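Side-chain contact in ubiquitin-conjugating ligase MGC351130 (Homo sapiens, PDB 1YRV), which catalyses the covalent attachment of ubiquitin to other proteins as an E2 enzyme, taking ubiquitin from the E1 cysteine onto its own: residues A[74-79]-A[129-134]. Numbering follows the deposited sequence.
Sequences LTIHFT and LALQVM
Leu131 reaches from helix 124-135 to the sheet and sets one methyl, CD2, against the ends of two side chains of strand 71-77. CD2 lies 4.2 Å from CD1 of Leu74 and 4.3 Å from CD1 of Ile76, nearly the same distance from both, so a single methyl meets two neighbours that stand on the same face of the strand. The contact is methyl to methyl throughout and is made at the very ends of the side chains; the nearest CA atoms, those of Leu74 and Leu131, stay 10.3 Å apart. Ile76 gets there by being extended: its chi2 of -174° holds CD1 anti to CA, reaching out on the helix side. The two leucines are less regular. Leu131 has chi1 at -108° and chi2 at 33°, both off the staggered values, and Leu74 is also turned off stagger in chi2. In this conformation of Leu131, CD2 is the branch that faces the strand, while its CD1 is turned back, 6.0 Å from CD1 of Leu74. Around the meeting point Val89 touches both Leu74 and Ile76 from strand 88-91, Ile59 of strand 54-60 touches Leu74 and Leu131, and Phe111 packs on Leu131 from the short helix 110-113. This is the central helix of the E2 core lying on its antiparallel sheet, close to the middle of the chain, with the side chain of Leu131 about 10 Å from that of Cys108, the predicted thioester cysteine. With only 83 Å² buried and no directional bond between the segments, the join is apolar packing of buried methyls at loose van der Waals distance.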
loop_
_atom_site.group_PDB
_atom_site.type_symbol
_atom_site.label_atom_id
_atom_site.label_comp_id
_atom_site.label_asym_id
_atom_site.label_seq_id
_atom_site.Cartn_x
_atom_site.Cartn_y
_atom_site.Cartn_z
ATOM N N LEU A 74 -5.568 1.068 -3.686
ATOM C CA LEU A 74 -4.731 2.194 -3.320
ATOM C C LEU A 74 -4.146 2.926 -4.518
ATOM O O LEU A 74 -4.270 2.491 -5.661
ATOM C CB LEU A 74 -3.561 1.651 -2.499
ATOM C CG LEU A 74 -3.881 0.638 -1.415
ATOM C CD1 LEU A 74 -2.767 -0.391 -1.287
ATOM C CD2 LEU A 74 -4.110 1.367 -0.124
ATOM N N THR A 75 -3.526 4.065 -4.232
ATOM C CA THR A 75 -2.782 4.789 -5.244
ATOM C C THR A 75 -1.419 4.965 -4.577
ATOM O O THR A 75 -1.318 5.169 -3.350
ATOM C CB THR A 75 -3.339 6.202 -5.609
ATOM O OG1 THR A 75 -3.289 7.045 -4.461
ATOM C CG2 THR A 75 -4.729 6.125 -6.145
ATOM N N ILE A 76 -0.363 4.880 -5.381
ATOM C CA ILE A 76 0.996 5.049 -4.857
ATOM C C ILE A 76 1.679 6.161 -5.659
ATOM O O ILE A 76 1.834 6.058 -6.880
ATOM C CB ILE A 76 1.809 3.730 -4.981
ATOM C CG1 ILE A 76 1.083 2.618 -4.203
ATOM C CG2 ILE A 76 3.238 3.932 -4.482
ATOM C CD1 ILE A 76 1.845 1.338 -4.134
ATOM N N HIS A 77 2.044 7.231 -4.970
ATOM C CA HIS A 77 2.706 8.342 -5.600
ATOM C C HIS A 77 4.175 8.387 -5.234
ATOM O O HIS A 77 4.540 8.624 -4.088
ATOM C CB HIS A 77 2.050 9.645 -5.185
ATOM C CG HIS A 77 2.927 10.839 -5.381
ATOM N ND1 HIS A 77 3.272 11.313 -6.629
ATOM C CD2 HIS A 77 3.570 11.628 -4.487
ATOM C CE1 HIS A 77 4.090 12.341 -6.496
ATOM N NE2 HIS A 77 4.287 12.553 -5.208
ATOM N N PHE A 78 5.009 8.093 -6.219
ATOM C CA PHE A 78 6.454 8.180 -6.067
ATOM C C PHE A 78 6.881 9.611 -6.421
ATOM O O PHE A 78 6.129 10.362 -7.063
ATOM C CB PHE A 78 7.153 7.245 -7.032
ATOM C CG PHE A 78 6.973 5.814 -6.696
ATOM C CD1 PHE A 78 5.942 5.083 -7.263
ATOM C CD2 PHE A 78 7.849 5.181 -5.804
ATOM C CE1 PHE A 78 5.782 3.738 -6.952
ATOM C CE2 PHE A 78 7.701 3.828 -5.475
ATOM C CZ PHE A 78 6.675 3.092 -6.046
ATOM N N THR A 79 8.084 9.972 -6.002
ATOM C CA THR A 79 8.664 11.271 -6.290
ATOM C C THR A 79 10.021 11.061 -7.011
ATOM O O THR A 79 10.606 9.967 -6.979
ATOM C CB THR A 79 8.974 12.022 -5.007
ATOM O OG1 THR A 79 10.045 11.346 -4.325
ATOM C CG2 THR A 79 7.752 12.102 -4.109
ATOM N N LEU A 129 4.206 -6.433 -1.597
ATOM C CA LEU A 129 4.085 -7.596 -0.728
ATOM C C LEU A 129 4.050 -7.127 0.710
ATOM O O LEU A 129 3.221 -7.596 1.489
ATOM C CB LEU A 129 5.254 -8.580 -0.916
ATOM C CG LEU A 129 5.528 -9.098 -2.351
ATOM C CD1 LEU A 129 6.799 -9.910 -2.365
ATOM C CD2 LEU A 129 4.338 -9.940 -2.878
ATOM N N ALA A 130 4.922 -6.196 1.092
ATOM C CA ALA A 130 4.891 -5.752 2.487
ATOM C C ALA A 130 3.520 -5.181 2.840
ATOM O O ALA A 130 2.959 -5.510 3.901
ATOM C CB ALA A 130 5.997 -4.705 2.781
ATOM N N LEU A 131 2.979 -4.333 1.966
ATOM C CA LEU A 131 1.648 -3.731 2.183
ATOM C C LEU A 131 0.598 -4.807 2.433
ATOM O O LEU A 131 -0.190 -4.724 3.370
ATOM C CB LEU A 131 1.231 -2.908 0.955
ATOM C CG LEU A 131 1.216 -1.366 1.015
ATOM C CD1 LEU A 131 2.290 -0.854 1.895
ATOM C CD2 LEU A 131 1.358 -0.826 -0.396
ATOM N N GLN A 132 0.582 -5.807 1.570
ATOM C CA GLN A 132 -0.361 -6.898 1.715
ATOM C C GLN A 132 -0.324 -7.500 3.107
ATOM O O GLN A 132 -1.342 -7.581 3.759
ATOM C CB GLN A 132 -0.066 -7.977 0.681
ATOM C CG GLN A 132 -1.017 -9.124 0.755
ATOM C CD GLN A 132 -0.806 -10.131 -0.370
ATOM O OE1 GLN A 132 0.152 -10.904 -0.363
ATOM N NE2 GLN A 132 -1.687 -10.098 -1.361
ATOM N N VAL A 133 0.853 -7.892 3.575
ATOM C CA VAL A 133 0.941 -8.491 4.891
ATOM C C VAL A 133 0.580 -7.564 6.030
ATOM O O VAL A 133 -0.187 -7.937 6.923
ATOM C CB VAL A 133 2.329 -9.024 5.164
ATOM C CG1 VAL A 133 2.375 -9.646 6.556
ATOM C CG2 VAL A 133 2.696 -10.051 4.090
ATOM N N MET A 134 1.132 -6.359 6.002
ATOM C CA MET A 134 0.889 -5.386 7.039
ATOM C C MET A 134 -0.563 -4.963 7.093
ATOM O O MET A 134 -1.162 -4.970 8.148
ATOM C CB MET A 134 1.792 -4.158 6.831
ATOM C CG MET A 134 3.305 -4.461 6.728
ATOM S SD MET A 134 4.472 -3.014 7.032
ATOM C CE MET A 134 6.162 -3.910 6.845
#